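Local structure of transcriptional regulator, TetR family (Marinobacter aquaeolei, 3NNR) at residues A[66-71]-A[86-91]; A[79-84]-A[207-212]; A[153-158]-A[191-196]. The protein probably binds DNA as a TetR-family transcriptional regulator, pairing a helix-turn-helix domain with an all-helical regulatory domain. One frame throughout, in Å; residues are numbered along the deposited sequence.

Interaction 1 (A[66-71]-A[86-91])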
loop_
_atom_site.group_PDB
_atom_site.type_symbol
_atom_site.label_atom_id
_atom_site.label_comp_id
_atom_site.label_asym_id
_atom_site.label_seq_id
_atom_site.Cartn_x
_atom_site.Cartn_y
_atom_site.Cartn_z
ATOM N N TYR A 66 -18.319 10.895 7.471
ATOM C CA TYR A 66 -19.358 11.781 6.935
ATOM C C TYR A 66 -19.502 11.476 5.433
ATOM O O TYR A 66 -20.597 11.292 4.974
ATOM C CB TYR A 66 -19.007 13.272 7.223
ATOM C CG TYR A 66 -20.095 14.338 7.126
ATOM C CD1 TYR A 66 -21.402 14.109 7.575
ATOM C CD2 TYR A 66 -19.776 15.644 6.722
ATOM C CE1 TYR A 66 -22.389 15.136 7.536
ATOM C CE2 TYR A 66 -20.766 16.681 6.672
ATOM C CZ TYR A 66 -22.072 16.428 7.085
ATOM O OH TYR A 66 -23.052 17.469 7.077
ATOM N N TYR A 67 -18.400 11.369 4.689
ATOM C CA TYR A 67 -18.507 11.030 3.275
ATOM C C TYR A 67 -19.078 9.619 3.047
ATOM O O TYR A 67 -19.882 9.431 2.142
ATOM C CB TYR A 67 -17.156 11.143 2.547
ATOM C CG TYR A 67 -16.488 12.510 2.528
ATOM C CD1 TYR A 67 -17.223 13.692 2.471
ATOM C CD2 TYR A 67 -15.088 12.608 2.462
ATOM C CE1 TYR A 67 -16.590 14.936 2.413
ATOM C CE2 TYR A 67 -14.442 13.849 2.396
ATOM C CZ TYR A 67 -15.193 15.000 2.370
ATOM O OH TYR A 67 -14.565 16.219 2.316
ATOM N N LEU A 68 -18.668 8.651 3.873
ATOM C CA LEU A 68 -19.110 7.239 3.759
ATOM C C LEU A 68 -20.311 6.844 4.636
ATOM O O LEU A 68 -20.395 5.681 5.101
ATOM C CB LEU A 68 -17.941 6.320 4.043
ATOM C CG LEU A 68 -16.714 6.531 3.170
ATOM C CD1 LEU A 68 -15.644 5.489 3.535
ATOM C CD2 LEU A 68 -17.096 6.462 1.677
ATOM N N ASP A 69 -21.206 7.813 4.873
ATOM C CA ASP A 69 -22.451 7.597 5.592
ATOM C C ASP A 69 -23.366 7.399 4.401
ATOM O O ASP A 69 -23.767 8.373 3.743
ATOM C CB ASP A 69 -22.843 8.805 6.452
ATOM C CG ASP A 69 -24.103 8.582 7.268
ATOM O OD1 ASP A 69 -24.822 7.573 7.087
ATOM O OD2 ASP A 69 -24.366 9.459 8.107
ATOM N N ILE A 70 -23.619 6.119 4.110
ATOM C CA ILE A 70 -24.390 5.698 2.948
ATOM C C ILE A 70 -25.887 5.908 3.198
ATOM O O ILE A 70 -26.410 5.425 4.218
ATOM C CB ILE A 70 -24.165 4.192 2.573
ATOM C CG1 ILE A 70 -22.682 3.835 2.492
ATOM C CG2 ILE A 70 -24.887 3.828 1.248
ATOM C CD1 ILE A 70 -21.863 4.717 1.608
ATOM N N PRO A 71 -26.569 6.635 2.289
ATOM C CA PRO A 71 -28.014 6.770 2.431
ATOM C C PRO A 71 -28.698 5.425 2.165
ATOM O O PRO A 71 -28.332 4.733 1.196
ATOM C CB PRO A 71 -28.402 7.806 1.360
ATOM C CG PRO A 71 -27.142 8.358 0.861
ATOM C CD PRO A 71 -26.064 7.418 1.153
ATOM N N GLU A 86 -13.886 9.888 -5.393
ATOM C CA GLU A 86 -13.158 11.175 -5.414
ATOM C C GLU A 86 -12.871 11.778 -4.031
ATOM O O GLU A 86 -11.761 12.250 -3.775
ATOM C CB GLU A 86 -13.890 12.220 -6.263
ATOM C CG GLU A 86 -13.736 11.984 -7.781
ATOM C CD GLU A 86 -14.191 13.159 -8.650
ATOM O OE1 GLU A 86 -14.223 14.319 -8.182
ATOM O OE2 GLU A 86 -14.478 12.921 -9.830
ATOM N N SER A 87 -13.878 11.736 -3.160
ATOM C CA SER A 87 -13.805 12.340 -1.836
ATOM C C SER A 87 -12.813 11.636 -0.936
ATOM O O SER A 87 -12.097 12.292 -0.197
ATOM C CB SER A 87 -15.207 12.404 -1.197
ATOM O OG SER A 87 -15.733 11.126 -0.890
ATOM N N VAL A 88 -12.782 10.304 -1.006
ATOM C CA VAL A 88 -11.808 9.498 -0.281
ATOM C C VAL A 88 -10.397 9.789 -0.845
ATOM O O VAL A 88 -9.481 9.962 -0.070
ATOM C CB VAL A 88 -12.150 7.977 -0.319
ATOM C CG1 VAL A 88 -11.051 7.168 0.271
ATOM C CG2 VAL A 88 -13.432 7.719 0.459
ATOM N N PHE A 89 -10.234 9.854 -2.173
ATOM C CA PHE A 89 -8.916 10.197 -2.751
ATOM C C PHE A 89 -8.463 11.596 -2.324
ATOM O O PHE A 89 -7.302 11.757 -1.969
ATOM C CB PHE A 89 -8.824 10.017 -4.279
ATOM C CG PHE A 89 -8.459 8.618 -4.707
ATOM C CD1 PHE A 89 -7.141 8.184 -4.633
ATOM C CD2 PHE A 89 -9.405 7.742 -5.201
ATOM C CE1 PHE A 89 -6.789 6.878 -5.028
ATOM C CE2 PHE A 89 -9.060 6.459 -5.604
ATOM C CZ PHE A 89 -7.758 6.028 -5.512
ATOM N N ASP A 90 -9.365 12.574 -2.337
ATOM C CA ASP A 90 -9.053 13.927 -1.833
ATOM C C ASP A 90 -8.624 13.875 -0.368
ATOM O O ASP A 90 -7.704 14.578 0.022
ATOM C CB ASP A 90 -10.252 14.865 -1.929
ATOM C CG ASP A 90 -9.921 16.291 -1.455
ATOM O OD1 ASP A 90 -9.238 17.000 -2.238
ATOM O OD2 ASP A 90 -10.343 16.687 -0.321
ATOM N N GLY A 91 -9.288 13.045 0.434
ATOM C CA GLY A 91 -8.923 12.878 1.844
ATOM C C GLY A 91 -7.505 12.356 2.006
ATOM O O GLY A 91 -6.706 12.922 2.754
#
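Tyr67 lays one face of its ring over Ser87, and this pair makes the tight part of the contact between the end of helix 49-67 and the middle of helix 78-94. Ser87 CB stands 3.9 Å from the Tyr67 ring centroid, 21° off the ring normal, displaced toward the rim on the side of Tyr67 CD2, to which it comes within 3.7 Å. This is a CH-pi contact, and it accompanies the closest backbone approach, 7.1 Å between Tyr67 CA and Ser87 CA. The ring reaches across because CG of Tyr67 lies opposite its own carbonyl carbon (chi1 -61°), on a CB that already points at helix 78-94. Ser87 OG, placed between its backbone N and carbonyl carbon (chi1 67°), turns back to hydrogen-bond the carbonyl oxygen of Phe83 one turn earlier. The buried hydroxyl is thus satisfied within its own helix, leaving CB over the ring face, with OG packed near Tyr67 CB.

The contact is looser at Leu68, the first residue to leave helical geometry. Its CD2 reaches only to 4.1 Å from Val88 CG2, the two side chains crossing at about a right angle. Leu68 also packs on Ala126 of helix 110-136. Ile70 and Pro71 pack one turn earlier on helix 78-94, on Tyr84. An unidentified bound molecule lies about 4 Å from the Val88 side chain. The arrangement is that of neighbouring helices in the regulatory domain of a TetR-family protein, joined by a ten-residue connection and packed through aromatic and aliphatic side chains.

Interaction 2 (A[79-84]-A[207-212])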
loop_
_atom_site.group_PDB
_atom_site.type_symbol
_atom_site.label_atom_id
_atom_site.label_comp_id
_atom_site.label_asym_id
_atom_site.label_seq_id
_atom_site.Cartn_x
_atom_site.Cartn_y
_atom_site.Cartn_z
ATOM N N GLU A 79 -23.202 8.581 -9.877
ATOM C CA GLU A 79 -22.747 9.894 -9.407
ATOM C C GLU A 79 -22.307 9.728 -7.926
ATOM O O GLU A 79 -21.240 10.244 -7.511
ATOM C CB GLU A 79 -23.826 10.961 -9.620
ATOM C CG GLU A 79 -24.252 11.288 -11.141
ATOM C CD GLU A 79 -25.107 10.199 -11.892
ATOM O OE1 GLU A 79 -25.439 9.143 -11.302
ATOM O OE2 GLU A 79 -25.438 10.393 -13.092
ATOM N N ASP A 80 -23.079 8.954 -7.149
ATOM C CA ASP A 80 -22.687 8.609 -5.767
ATOM C C ASP A 80 -21.376 7.829 -5.735
ATOM O O ASP A 80 -20.533 8.052 -4.860
ATOM C CB ASP A 80 -23.718 7.716 -5.060
ATOM C CG ASP A 80 -25.018 8.385 -4.804
ATOM O OD1 ASP A 80 -25.096 9.635 -4.736
ATOM O OD2 ASP A 80 -25.990 7.623 -4.614
HETATM N N MSE A 81 -21.224 6.896 -6.667
HETATM C CA MSE A 81 -20.011 6.086 -6.731
HETATM C C MSE A 81 -18.776 6.994 -6.940
HETATM O O MSE A 81 -17.813 6.914 -6.180
HETATM C CB MSE A 81 -20.129 5.012 -7.814
HETATM C CG MSE A 81 -19.017 3.998 -7.798
HETATM SE SE MSE A 81 -19.230 2.812 -9.293
HETATM C CE MSE A 81 -18.884 4.036 -10.767
ATOM N N THR A 82 -18.862 7.893 -7.919
ATOM C CA THR A 82 -17.769 8.814 -8.231
ATOM C C THR A 82 -17.481 9.756 -7.058
ATOM O O THR A 82 -16.324 10.083 -6.798
ATOM C CB THR A 82 -18.051 9.619 -9.504
ATOM O OG1 THR A 82 -19.265 10.335 -9.340
ATOM C CG2 THR A 82 -18.222 8.708 -10.667
ATOM N N PHE A 83 -18.530 10.181 -6.350
ATOM C CA PHE A 83 -18.361 11.022 -5.174
ATOM C C PHE A 83 -17.591 10.239 -4.076
ATOM O O PHE A 83 -16.557 10.711 -3.569
ATOM C CB PHE A 83 -19.682 11.568 -4.646
ATOM C CG PHE A 83 -19.603 11.888 -3.202
ATOM C CD1 PHE A 83 -18.859 12.977 -2.776
ATOM C CD2 PHE A 83 -20.155 11.025 -2.251
ATOM C CE1 PHE A 83 -18.695 13.223 -1.416
ATOM C CE2 PHE A 83 -20.019 11.276 -0.904
ATOM C CZ PHE A 83 -19.285 12.377 -0.477
ATOM N N TYR A 84 -18.063 9.043 -3.724
ATOM C CA TYR A 84 -17.374 8.240 -2.707
ATOM C C TYR A 84 -15.889 8.067 -3.043
ATOM O O TYR A 84 -15.021 8.215 -2.158
ATOM C CB TYR A 84 -18.001 6.842 -2.498
ATOM C CG TYR A 84 -19.468 6.815 -2.074
ATOM C CD1 TYR A 84 -19.936 7.601 -1.026
ATOM C CD2 TYR A 84 -20.379 5.954 -2.689
ATOM C CE1 TYR A 84 -21.283 7.564 -0.624
ATOM C CE2 TYR A 84 -21.746 5.925 -2.305
ATOM C CZ TYR A 84 -22.185 6.725 -1.276
ATOM O OH TYR A 84 -23.514 6.710 -0.906
ATOM N N LEU A 207 -17.682 1.660 -18.016
ATOM C CA LEU A 207 -16.416 1.690 -18.793
ATOM C C LEU A 207 -16.123 3.094 -19.339
ATOM O O LEU A 207 -14.964 3.522 -19.355
ATOM C CB LEU A 207 -16.434 0.713 -19.966
ATOM C CG LEU A 207 -16.080 -0.757 -19.762
ATOM C CD1 LEU A 207 -16.585 -1.302 -18.454
ATOM C CD2 LEU A 207 -16.590 -1.574 -20.962
ATOM N N ALA A 208 -17.174 3.780 -19.806
ATOM C CA ALA A 208 -17.081 5.160 -20.355
ATOM C C ALA A 208 -16.594 6.130 -19.290
ATOM O O ALA A 208 -15.745 6.989 -19.552
ATOM C CB ALA A 208 -18.435 5.620 -20.932
ATOM N N LEU A 209 -17.146 5.959 -18.089
ATOM C CA LEU A 209 -16.772 6.718 -16.901
ATOM C C LEU A 209 -15.330 6.424 -16.485
ATOM O O LEU A 209 -14.572 7.351 -16.170
ATOM C CB LEU A 209 -17.713 6.348 -15.742
ATOM C CG LEU A 209 -17.579 7.044 -14.376
ATOM C CD1 LEU A 209 -17.769 8.580 -14.462
ATOM C CD2 LEU A 209 -18.603 6.423 -13.439
ATOM N N ARG A 210 -14.982 5.126 -16.462
ATOM C CA ARG A 210 -13.628 4.648 -16.123
ATOM C C ARG A 210 -12.571 5.318 -17.009
ATOM O O ARG A 210 -11.587 5.849 -16.490
ATOM C CB ARG A 210 -13.563 3.106 -16.196
ATOM C CG ARG A 210 -12.174 2.477 -16.051
ATOM C CD ARG A 210 -12.272 0.967 -15.822
ATOM N NE ARG A 210 -10.961 0.317 -15.900
ATOM C CZ ARG A 210 -10.365 -0.146 -17.016
ATOM N NH1 ARG A 210 -10.925 -0.026 -18.220
ATOM N NH2 ARG A 210 -9.156 -0.715 -16.934
ATOM N N GLU A 211 -12.820 5.328 -18.321
ATOM C CA GLU A 211 -11.938 5.999 -19.294
ATOM C C GLU A 211 -11.640 7.466 -19.012
ATOM O O GLU A 211 -10.504 7.908 -19.238
ATOM C CB GLU A 211 -12.480 5.867 -20.726
ATOM C CG GLU A 211 -12.302 4.492 -21.299
ATOM C CD GLU A 211 -10.843 4.157 -21.490
ATOM O OE1 GLU A 211 -10.184 4.830 -22.322
ATOM O OE2 GLU A 211 -10.356 3.243 -20.777
ATOM N N LYS A 212 -12.630 8.211 -18.500
ATOM C CA LYS A 212 -12.411 9.626 -18.139
ATOM C C LYS A 212 -11.319 9.798 -17.062
ATOM O O LYS A 212 -10.791 10.884 -16.943
ATOM C CB LYS A 212 -13.717 10.365 -17.760
#
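Leu209 is the residue of 207-212 that meets helix 78-94, resting its CD2 methyl in the notch formed by CE of Met81, a selenomethionine, and CG2 of Thr82. In sequence order, Leu207 comes first and packs on Leu198. Leu209 then points at the other helix with CG anti to its backbone N (chi1 -178°), which carries the branched end toward Thr82, the CA atoms of Leu209 and Thr82 being 9.0 Å apart. Leu209 CD2 lies 3.6 Å from Met81 CE and equally close, 3.6 Å, to Thr82 CG2. The other branch, Leu209 CD1, comes to 3.8 Å from Thr82 CG2. Met81 bends at its last torsion (chi3 67°), and its chain runs past that of Leu209 in the opposite direction. Next in order, Arg210 packs on Ala150 of the second subunit, and Glu211 forms a salt bridge with Arg214.

The C-terminal helix 200-211 thus packs on helix 78-94 within the all-helical regulatory domain of a TetR-family protein, and an unidentified bound molecule lies about 4 Å from the Met81 side chain. Between residues 79-84 and 207-212 the contact is small and apolar. The Thr82 hydroxyl is taken up by its own helix, with OG1 donating to Glu79 O at 2.7 Å, which leaves the methyl to face Leu209. The two segments are therefore held by shape and apolar burial, with no directional bond to fix them.

Interaction 3 (A[153-158]-A[191-196])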
loop_
_atom_site.group_PDB
_atom_site.type_symbol
_atom_site.label_atom_id
_atom_site.label_comp_id
_atom_site.label_asym_id
_atom_site.label_seq_id
_atom_site.Cartn_x
_atom_site.Cartn_y
_atom_site.Cartn_z
ATOM N N LEU A 153 -11.805 -5.692 0.397
ATOM C CA LEU A 153 -10.443 -5.534 0.882
ATOM C C LEU A 153 -9.495 -5.085 -0.253
ATOM O O LEU A 153 -8.686 -4.180 -0.031
ATOM C CB LEU A 153 -9.947 -6.828 1.545
ATOM C CG LEU A 153 -8.641 -6.804 2.321
ATOM C CD1 LEU A 153 -8.620 -5.665 3.319
ATOM C CD2 LEU A 153 -8.423 -8.150 3.019
ATOM N N ASN A 154 -9.635 -5.665 -1.458
ATOM C CA ASN A 154 -8.806 -5.265 -2.617
ATOM C C ASN A 154 -8.984 -3.789 -2.971
ATOM O O ASN A 154 -8.010 -3.120 -3.265
ATOM C CB ASN A 154 -9.037 -6.159 -3.840
ATOM C CG ASN A 154 -8.394 -7.541 -3.700
ATOM O OD1 ASN A 154 -7.471 -7.743 -2.922
ATOM N ND2 ASN A 154 -8.868 -8.482 -4.484
ATOM N N VAL A 155 -10.218 -3.288 -2.905
ATOM C CA VAL A 155 -10.499 -1.857 -3.092
ATOM C C VAL A 155 -9.689 -1.040 -2.083
ATOM O O VAL A 155 -8.946 -0.153 -2.482
ATOM C CB VAL A 155 -11.987 -1.521 -2.948
ATOM C CG1 VAL A 155 -12.184 -0.048 -2.837
ATOM C CG2 VAL A 155 -12.734 -2.043 -4.124
ATOM N N TRP A 156 -9.759 -1.424 -0.810
ATOM C CA TRP A 156 -9.045 -0.734 0.247
ATOM C C TRP A 156 -7.561 -0.760 -0.025
ATOM O O TRP A 156 -6.901 0.280 0.059
ATOM C CB TRP A 156 -9.374 -1.355 1.616
ATOM C CG TRP A 156 -8.868 -0.593 2.801
ATOM C CD1 TRP A 156 -9.574 0.310 3.566
ATOM C CD2 TRP A 156 -7.555 -0.662 3.378
ATOM N NE1 TRP A 156 -8.771 0.806 4.566
ATOM C CE2 TRP A 156 -7.534 0.221 4.478
ATOM C CE3 TRP A 156 -6.392 -1.393 3.072
ATOM C CZ2 TRP A 156 -6.395 0.407 5.269
ATOM C CZ3 TRP A 156 -5.243 -1.208 3.863
ATOM C CH2 TRP A 156 -5.257 -0.311 4.944
ATOM N N LEU A 157 -7.042 -1.945 -0.346
ATOM C CA LEU A 157 -5.615 -2.150 -0.597
ATOM C C LEU A 157 -5.111 -1.268 -1.753
ATOM O O LEU A 157 -4.037 -0.686 -1.669
ATOM C CB LEU A 157 -5.316 -3.644 -0.869
ATOM C CG LEU A 157 -5.425 -4.633 0.311
ATOM C CD1 LEU A 157 -5.387 -6.107 -0.138
ATOM C CD2 LEU A 157 -4.295 -4.411 1.307
ATOM N N VAL A 158 -5.908 -1.159 -2.813
ATOM C CA VAL A 158 -5.566 -0.338 -3.977
ATOM C C VAL A 158 -5.639 1.144 -3.665
ATOM O O VAL A 158 -4.731 1.873 -4.011
ATOM C CB VAL A 158 -6.456 -0.661 -5.205
ATOM C CG1 VAL A 158 -6.392 0.458 -6.262
ATOM C CG2 VAL A 158 -6.053 -2.025 -5.793
ATOM N N LEU A 191 -11.861 0.936 -10.439
ATOM C CA LEU A 191 -12.935 0.523 -11.347
ATOM C C LEU A 191 -12.545 -0.711 -12.176
ATOM O O LEU A 191 -13.414 -1.484 -12.578
ATOM C CB LEU A 191 -13.426 1.705 -12.196
ATOM C CG LEU A 191 -14.094 2.847 -11.401
ATOM C CD1 LEU A 191 -14.355 4.036 -12.279
ATOM C CD2 LEU A 191 -15.404 2.427 -10.743
ATOM N N THR A 192 -11.245 -0.901 -12.392
ATOM C CA THR A 192 -10.731 -2.096 -13.052
ATOM C C THR A 192 -11.089 -3.351 -12.251
ATOM O O THR A 192 -11.290 -4.403 -12.847
ATOM C CB THR A 192 -9.210 -2.017 -13.252
ATOM O OG1 THR A 192 -8.917 -0.870 -14.057
ATOM C CG2 THR A 192 -8.662 -3.256 -13.924
ATOM N N LEU A 193 -11.181 -3.238 -10.923
ATOM C CA LEU A 193 -11.579 -4.377 -10.080
ATOM C C LEU A 193 -12.992 -4.869 -10.402
ATOM O O LEU A 193 -13.217 -6.069 -10.381
ATOM C CB LEU A 193 -11.502 -4.061 -8.577
ATOM C CG LEU A 193 -10.154 -3.664 -8.016
ATOM C CD1 LEU A 193 -10.315 -3.189 -6.570
ATOM C CD2 LEU A 193 -9.174 -4.834 -8.135
ATOM N N GLU A 194 -13.907 -3.960 -10.724
ATOM C CA GLU A 194 -15.308 -4.322 -11.008
ATOM C C GLU A 194 -15.681 -4.401 -12.491
ATOM O O GLU A 194 -16.842 -4.645 -12.773
ATOM C CB GLU A 194 -16.269 -3.404 -10.231
ATOM C CG GLU A 194 -16.033 -3.383 -8.681
ATOM C CD GLU A 194 -16.232 -4.744 -7.958
ATOM O OE1 GLU A 194 -17.254 -5.444 -8.214
ATOM O OE2 GLU A 194 -15.372 -5.088 -7.099
ATOM N N VAL A 195 -14.718 -4.243 -13.416
ATOM C CA VAL A 195 -14.948 -4.395 -14.877
ATOM C C VAL A 195 -15.670 -5.695 -15.314
ATOM O O VAL A 195 -16.676 -5.604 -16.017
ATOM C CB VAL A 195 -13.617 -4.248 -15.721
ATOM C CG1 VAL A 195 -13.746 -4.870 -17.165
ATOM C CG2 VAL A 195 -13.194 -2.783 -15.792
ATOM N N PRO A 196 -15.161 -6.887 -14.928
ATOM C CA PRO A 196 -15.838 -8.129 -15.357
ATOM C C PRO A 196 -17.190 -8.438 -14.682
ATOM O O PRO A 196 -17.923 -9.284 -15.205
ATOM C CB PRO A 196 -14.817 -9.209 -15.032
ATOM C CG PRO A 196 -14.106 -8.673 -13.860
ATOM C CD PRO A 196 -14.025 -7.188 -14.043
#
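Leu193 gives up the most surface here, sending CD1 from helix 186-194 against helix 145-160, where Val155 and Asn154 receive it. Its CB points at the other helix, and chi2 of 172° extends CD1 away from CA toward helix 145-160. That methyl, Leu193 CD1, lies 3.6 Å from Val155 CG2. It also rests against the helix backbone, with Leu193 CD1 3.7 Å from Val155 N and 3.9 Å from Asn154 C. Val155 packs in addition on Phe131 of helix 110-136, and an unidentified bound molecule is about 4 Å from its side chain. Val158 CG2 approaches more loosely, 4.5 Å from Leu193 CD1.

Asn154 contributes its aliphatic part, with CB 4.2 Å from Leu193 CD1, while its ND2 donates to the backbone oxygen of Gln189 of the second subunit. Leu193 likewise packs on Leu193 of the second subunit. The contact therefore lies at the subunit interface, consistent with the four-helix-bundle dimerisation common in TetR-family regulators. Across the two segments the chemistry is entirely van der Waals, a leucine methyl seated against a helix, which implies that their mutual attraction is apolar while the polar Asn154 amide links the subunits.

From the N terminus, interaction 1 closes first, over a span of 14 residues that includes the start of helix 78-94 and brings the end of helix 49-67 onto that helix. Interaction 2 opens within it, since residues 79-84 precede 86-91 on the same helix, so the two cross; it closes only at helix 200-211. Interaction 3, joining helices 145-160 and 186-194, opens after interaction 1 has closed and is nested inside the long loop of interaction 2. Tyr67 O lies 3.6 Å from Phe83 CE2, connecting interactions 1 and 2. Leu191 on Met81, together with a probable hydrogen bond between Arg210 NH2 and Thr192 OG1 (2.9 Å), connects interactions 2 and 3.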